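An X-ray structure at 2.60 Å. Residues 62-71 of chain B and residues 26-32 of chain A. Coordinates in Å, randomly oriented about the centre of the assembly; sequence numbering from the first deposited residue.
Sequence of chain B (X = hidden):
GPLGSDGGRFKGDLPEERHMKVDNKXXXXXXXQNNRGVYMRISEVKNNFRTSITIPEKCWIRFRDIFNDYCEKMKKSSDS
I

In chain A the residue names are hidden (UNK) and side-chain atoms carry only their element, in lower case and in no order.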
ATOM      1  N   ARG B  62      -5.821  -9.854  -1.560  1.00  2.15           N
ATOM      2  CA  ARG B  62      -4.561 -10.432  -1.084  1.00  3.65           C
ATOM      3  C   ARG B  62      -3.779  -9.409  -0.256  1.00  2.25           C
ATOM      4  O   ARG B  62      -3.257  -9.731   0.815  1.00  2.34           O
ATOM      5  CB  ARG B  62      -3.726 -10.954  -2.276  1.00  2.76           C
ATOM      6  CG  ARG B  62      -3.974 -12.422  -2.638  1.00  6.67           C
ATOM      7  CD  ARG B  62      -3.280 -12.867  -3.920  1.00 19.58           C
ATOM      8  NE  ARG B  62      -3.982 -12.367  -5.105  1.00 25.61           N
ATOM      9  CZ  ARG B  62      -3.547 -12.487  -6.356  1.00 18.90           C
ATOM     10  NH1 ARG B  62      -2.363 -13.021  -6.612  1.00  9.73           N
ATOM     11  NH2 ARG B  62      -4.279 -12.018  -7.356  1.00 21.43           N
ATOM     12  N   PHE B  63      -3.744  -8.178  -0.748  1.00  1.41           N
ATOM     13  CA  PHE B  63      -3.148  -7.061  -0.042  1.00  1.72           C
ATOM     14  C   PHE B  63      -3.788  -6.753   1.312  1.00  2.84           C
ATOM     15  O   PHE B  63      -3.122  -6.643   2.343  1.00  2.52           O
ATOM     16  CB  PHE B  63      -3.267  -5.840  -0.923  1.00  1.43           C
ATOM     17  CG  PHE B  63      -1.981  -5.194  -1.233  1.00  2.57           C
ATOM     18  CD1 PHE B  63      -1.217  -5.635  -2.299  1.00  5.89           C
ATOM     19  CD2 PHE B  63      -1.536  -4.124  -0.486  1.00  4.58           C
ATOM     20  CE1 PHE B  63      -0.020  -5.023  -2.612  1.00  4.56           C
ATOM     21  CE2 PHE B  63      -0.344  -3.502  -0.793  1.00  2.66           C
ATOM     22  CZ  PHE B  63       0.413  -3.954  -1.848  1.00  4.34           C
ATOM     23  N   ARG B  64      -5.108  -6.643   1.290  1.00  4.50           N
ATOM     24  CA  ARG B  64      -5.883  -6.333   2.467  1.00  3.09           C
ATOM     25  C   ARG B  64      -5.622  -7.389   3.556  1.00  5.97           C
ATOM     26  O   ARG B  64      -5.518  -7.054   4.745  1.00  4.66           O
ATOM     27  CB  ARG B  64      -7.363  -6.229   2.086  1.00  4.30           C
ATOM     28  CG  ARG B  64      -8.209  -5.413   3.067  1.00  7.70           C
ATOM     29  CD  ARG B  64      -8.864  -6.260   4.130  1.00  7.86           C
ATOM     30  NE  ARG B  64      -9.865  -7.127   3.541  1.00  8.36           N
ATOM     31  CZ  ARG B  64      -9.764  -8.447   3.518  1.00 13.26           C
ATOM     32  NH1 ARG B  64      -8.718  -9.034   4.087  1.00  8.32           N
ATOM     33  NH2 ARG B  64     -10.714  -9.176   2.952  1.00 15.40           N
ATOM     34  N   ASP B  65      -5.518  -8.657   3.143  1.00  2.81           N
ATOM     35  CA  ASP B  65      -5.297  -9.768   4.080  1.00  3.80           C
ATOM     36  C   ASP B  65      -3.921  -9.666   4.728  1.00  4.45           C
ATOM     37  O   ASP B  65      -3.756  -9.871   5.929  1.00  3.84           O
ATOM     38  CB  ASP B  65      -5.440 -11.120   3.373  1.00  4.25           C
ATOM     39  CG  ASP B  65      -6.855 -11.394   2.894  1.00  3.19           C
ATOM     40  OD1 ASP B  65      -7.806 -10.824   3.452  1.00  6.27           O
ATOM     41  OD2 ASP B  65      -7.019 -12.156   1.927  1.00  2.34           O
ATOM     42  N   ILE B  66      -2.915  -9.368   3.922  1.00  5.22           N
ATOM     43  CA  ILE B  66      -1.590  -9.186   4.472  1.00  4.22           C
ATOM     44  C   ILE B  66      -1.654  -8.087   5.541  1.00  6.51           C
ATOM     45  O   ILE B  66      -1.081  -8.207   6.638  1.00  5.33           O
ATOM     46  CB  ILE B  66      -0.589  -8.834   3.375  1.00  5.11           C
ATOM     47  CG1 ILE B  66      -0.327 -10.075   2.526  1.00  4.40           C
ATOM     48  CG2 ILE B  66       0.703  -8.293   3.973  1.00  6.80           C
ATOM     49  CD1 ILE B  66       0.435  -9.821   1.296  1.00  1.52           C
ATOM     50  N   PHE B  67      -2.389  -7.028   5.244  1.00  3.08           N
ATOM     51  CA  PHE B  67      -2.501  -5.960   6.217  1.00  4.40           C
ATOM     52  C   PHE B  67      -3.187  -6.315   7.524  1.00 10.31           C
ATOM     53  O   PHE B  67      -2.703  -5.899   8.590  1.00  9.77           O
ATOM     54  CB  PHE B  67      -3.148  -4.744   5.589  1.00  5.16           C
ATOM     55  CG  PHE B  67      -2.154  -3.698   5.299  1.00  4.34           C
ATOM     56  CD1 PHE B  67      -1.328  -3.811   4.192  1.00  4.12           C
ATOM     57  CD2 PHE B  67      -1.935  -2.677   6.211  1.00  6.26           C
ATOM     58  CE1 PHE B  67      -0.358  -2.867   3.941  1.00  9.73           C
ATOM     59  CE2 PHE B  67      -0.972  -1.724   5.983  1.00  5.12           C
ATOM     60  CZ  PHE B  67      -0.186  -1.817   4.838  1.00 11.15           C
ATOM     61  N   ASN B  68      -4.297  -7.057   7.459  1.00  9.74           N
ATOM     62  CA  ASN B  68      -4.980  -7.492   8.667  1.00  3.37           C
ATOM     63  C   ASN B  68      -3.993  -8.306   9.506  1.00  8.96           C
ATOM     64  O   ASN B  68      -3.921  -8.153  10.738  1.00  7.94           O
ATOM     65  CB  ASN B  68      -6.202  -8.344   8.333  1.00  4.76           C
ATOM     66  CG  ASN B  68      -7.333  -7.542   7.698  1.00  9.13           C
ATOM     67  OD1 ASN B  68      -7.449  -6.333   7.901  1.00  9.92           O
ATOM     68  ND2 ASN B  68      -8.179  -8.220   6.933  1.00  5.04           N
ATOM     69  N   ASP B  69      -3.214  -9.147   8.821  1.00  4.32           N
ATOM     70  CA  ASP B  69      -2.227  -9.991   9.480  1.00  4.71           C
ATOM     71  C   ASP B  69      -1.195  -9.182  10.219  1.00  5.75           C
ATOM     72  O   ASP B  69      -0.830  -9.518  11.347  1.00  6.11           O
ATOM     73  CB  ASP B  69      -1.537 -10.903   8.462  1.00  4.79           C
ATOM     74  CG  ASP B  69      -2.428 -12.033   7.985  1.00 16.43           C
ATOM     75  OD1 ASP B  69      -3.424 -12.364   8.680  1.00 32.89           O
ATOM     76  OD2 ASP B  69      -2.157 -12.573   6.895  1.00 11.67           O
ATOM     77  N   TYR B  70      -0.724  -8.113   9.587  1.00  5.06           N
ATOM     78  CA  TYR B  70       0.223  -7.240  10.250  1.00  3.96           C
ATOM     79  C   TYR B  70      -0.454  -6.473  11.388  1.00  6.77           C
ATOM     80  O   TYR B  70       0.118  -6.342  12.467  1.00  8.93           O
ATOM     81  CB  TYR B  70       0.879  -6.284   9.251  1.00  7.60           C
ATOM     82  CG  TYR B  70       2.032  -6.939   8.503  1.00  5.45           C
ATOM     83  CD1 TYR B  70       3.110  -7.459   9.194  1.00  4.71           C
ATOM     84  CD2 TYR B  70       2.051  -7.005   7.122  1.00  2.79           C
ATOM     85  CE1 TYR B  70       4.146  -8.066   8.537  1.00  7.10           C
ATOM     86  CE2 TYR B  70       3.091  -7.584   6.460  1.00  4.00           C
ATOM     87  CZ  TYR B  70       4.142  -8.121   7.174  1.00  8.95           C
ATOM     88  OH  TYR B  70       5.199  -8.735   6.536  1.00 10.19           O
ATOM     89  N   CYS B  71      -1.689  -6.018  11.173  1.00  6.84           N
ATOM     90  CA  CYS B  71      -2.416  -5.273  12.218  1.00 11.06           C
ATOM     91  C   CYS B  71      -2.843  -6.073  13.456  1.00 10.67           C
ATOM     92  O   CYS B  71      -2.872  -5.528  14.571  1.00  7.38           O
ATOM     93  CB  CYS B  71      -3.688  -4.655  11.626  1.00  5.46           C
ATOM     94  SG  CYS B  71      -3.448  -3.334  10.438  1.00 10.63           S
TER
ATOM     95  N   UNK A  26       6.445  -8.003  -8.679  1.00 12.29           N
ATOM     96  CA  UNK A  26       6.551  -8.620  -7.378  1.00 15.23           C
ATOM     97  C   UNK A  26       6.403  -7.535  -6.331  1.00  8.03           C
ATOM     98  O   UNK A  26       6.934  -6.441  -6.495  1.00  6.05           O
ATOM     99  n   UNK A  26       8.202 -10.370  -9.417  1.00 11.63           N
ATOM    100  c   UNK A  26       7.898 -10.597  -8.149  1.00 10.61           C
ATOM    101  o   UNK A  26       7.586 -11.719  -7.725  1.00 11.36           O
ATOM    102  c   UNK A  26       7.865  -9.378  -7.253  1.00  9.30           C
ATOM    103  N   UNK A  27       5.671  -7.850  -5.270  1.00  5.12           N
ATOM    104  CA  UNK A  27       5.547  -6.980  -4.125  1.00  3.18           C
ATOM    105  C   UNK A  27       6.227  -7.659  -2.940  1.00  3.27           C
ATOM    106  O   UNK A  27       6.030  -8.849  -2.688  1.00  3.64           O
ATOM    107  c   UNK A  27       2.017  -5.796  -6.882  1.00  4.07           C
ATOM    108  c   UNK A  27       2.140  -4.434  -6.905  1.00  1.95           C
ATOM    109  c   UNK A  27       2.878  -3.798  -5.941  1.00  1.95           C
ATOM    110  c   UNK A  27       4.064  -6.703  -3.826  1.00  4.75           C
ATOM    111  c   UNK A  27       3.497  -4.518  -4.941  1.00  2.80           C
ATOM    112  c   UNK A  27       3.381  -5.894  -4.900  1.00 10.12           C
ATOM    113  c   UNK A  27       2.639  -6.527  -5.892  1.00  7.21           C
ATOM    114  N   UNK A  28       7.037  -6.906  -2.217  1.00  2.90           N
ATOM    115  CA  UNK A  28       7.651  -7.430  -1.006  1.00  4.41           C
ATOM    116  C   UNK A  28       7.171  -6.625   0.192  1.00  2.92           C
ATOM    117  O   UNK A  28       6.993  -5.410   0.114  1.00  2.66           O
ATOM    118  o   UNK A  28      11.110 -10.438  -5.459  1.00  4.00           O
ATOM    119  c   UNK A  28       9.747  -7.705  -3.520  1.00  3.37           C
ATOM    120  c   UNK A  28       9.189  -7.385  -1.102  1.00  3.21           C
ATOM    121  c   UNK A  28       9.724  -8.212  -2.234  1.00  2.20           C
ATOM    122  c   UNK A  28      10.204  -8.455  -4.582  1.00  4.16           C
ATOM    123  c   UNK A  28      10.157  -9.510  -2.037  1.00  3.15           C
ATOM    124  c   UNK A  28      10.650  -9.725  -4.373  1.00  2.89           C
ATOM    125  c   UNK A  28      10.624 -10.269  -3.101  1.00  2.72           C
ATOM    126  N   UNK A  29       6.984  -7.307   1.305  1.00  1.96           N
ATOM    127  CA  UNK A  29       6.580  -6.630   2.501  1.00  2.91           C
ATOM    128  C   UNK A  29       7.642  -6.876   3.540  1.00  2.94           C
ATOM    129  O   UNK A  29       7.787  -7.983   4.055  1.00  3.12           O
ATOM    130  c   UNK A  29       2.219  -5.739   1.128  1.00  1.74           C
ATOM    131  c   UNK A  29       4.116  -6.969   1.959  1.00  4.18           C
ATOM    132  c   UNK A  29       4.016  -7.835   0.881  1.00  2.31           C
ATOM    133  c   UNK A  29       3.211  -5.914   2.059  1.00  2.28           C
ATOM    134  c   UNK A  29       2.121  -6.606   0.061  1.00  2.04           C
ATOM    135  c   UNK A  29       5.206  -7.120   2.980  1.00  4.86           C
ATOM    136  c   UNK A  29       3.022  -7.664  -0.061  1.00  1.87           C
ATOM    137  N   UNK A  30       8.340  -5.823   3.921  1.00  1.65           N
ATOM    138  CA  UNK A  30       9.345  -6.018   4.932  1.00  3.70           C
ATOM    139  C   UNK A  30       9.079  -5.155   6.118  1.00  2.16           C
ATOM    140  O   UNK A  30       8.548  -4.053   6.013  1.00  0.86           O
ATOM    141  c   UNK A  30      11.040  -6.277   3.044  1.00  5.71           C
ATOM    142  o   UNK A  30      11.410  -5.493   2.128  1.00  4.37           O
ATOM    143  o   UNK A  30      10.968  -7.514   2.908  1.00  3.63           O
ATOM    144  c   UNK A  30      10.771  -5.726   4.425  1.00  4.24           C
ATOM    145  N   UNK A  31       9.451  -5.695   7.263  1.00  3.11           N
ATOM    146  CA  UNK A  31       9.320  -4.977   8.489  1.00  2.25           C
ATOM    147  C   UNK A  31      10.703  -4.535   8.917  1.00  4.16           C
ATOM    148  O   UNK A  31      11.636  -5.331   8.960  1.00  5.33           O
ATOM    149  c   UNK A  31       8.411  -5.029  10.818  1.00  5.86           C
ATOM    150  c   UNK A  31       8.673  -5.840   9.547  1.00  3.68           C
ATOM    151  c   UNK A  31       7.421  -6.501   8.956  1.00  4.83           C
ATOM    152  c   UNK A  31       6.384  -5.529   8.477  1.00  2.42           C
ATOM    153  N   UNK A  32      10.831  -3.274   9.296  1.00  6.42           N
ATOM    154  CA  UNK A  32      12.123  -2.771   9.687  1.00  4.74           C
ATOM    155  C   UNK A  32      11.920  -2.023  10.973  1.00  9.06           C
ATOM    156  O   UNK A  32      10.785  -1.875  11.461  1.00  8.14           O
TER

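Position 26 of chain A carries four side-chain atoms: a carbon bonded to CA, then a second carbon bearing one oxygen and one nitrogen. They are out of reach of the helix. This planar amide after a single methylene defines asparagine. OD1 of A:Asn26 is hydrogen-bonded elsewhere in the structure.

Position 27 has seven carbons, one leading into a six-membered ring with no heteroatom. Its CA-to-CB bond points toward the helix, and its ring meets the edge of B:Phe63. It is phenylalanine. CE1 of B:Phe63 lies 4.2 Å from CG of A:Phe27. The ring centroids are 5.7 Å apart with planes at 84°, an edge-to-face pair in which B:Phe63 supplies the edge and A:Phe27 the face.

At position 28 the atoms are one carbon, a ring of six carbons and an oxygen bonded to the ring carbon farthest from the backbone. None reaches the helix. The para oxygen identifies tyrosine; A:Tyr28 instead touches a crystal neighbour.

Position 29 again shows one carbon and a bare six-carbon ring. Its CA-to-CB bond points toward the helix, and its ring lies against B:Phe63 and B:Ile66. It is phenylalanine. CZ of A:Phe29 lies 3.7 Å from CZ of B:Phe63, over one face of the B:Phe63 ring; the centroids are 5.2 Å apart and the planes inclined at 67°. Over a face of the A:Phe29 ring sits CD1 of B:Ile66, 3.6 Å from CE1 of A:Phe29 and 29° off the ring normal, a CH-pi contact.

Position 30 has two carbons, the second carrying two oxygens. Its CA-to-CB bond points away from the helix, consistent with a strand alternating its faces, and it makes no contact there. The short carboxylate means aspartate.

Position 31 has four carbons, forked at the first, with one arm two carbons long; that longer arm reaches B:Tyr70. Beta-branching of this shape means isoleucine. CD1 of A:Ile31 packs 3.4 Å from CE1 of B:Tyr70.

Position 32 has no side-chain atoms and makes no contact with the helix; it is glycine.

The contact is thus built by alternate strand residues. A:Phe27, A:Phe29 and A:Ile31 meet B:Phe63, B:Ile66 and B:Tyr70, which recur at three- and four-residue spacing along one side of the helix. The axes run nearly parallel, at 7°, and 11.5 Å apart, leaving room for side chains between them. A:Phe29 contributes most, with 113 Å² covered. No hydrogen bond crosses the stretches; the interface rests on aromatic and aliphatic packing.

Chain A (26-32) NFYFDIG
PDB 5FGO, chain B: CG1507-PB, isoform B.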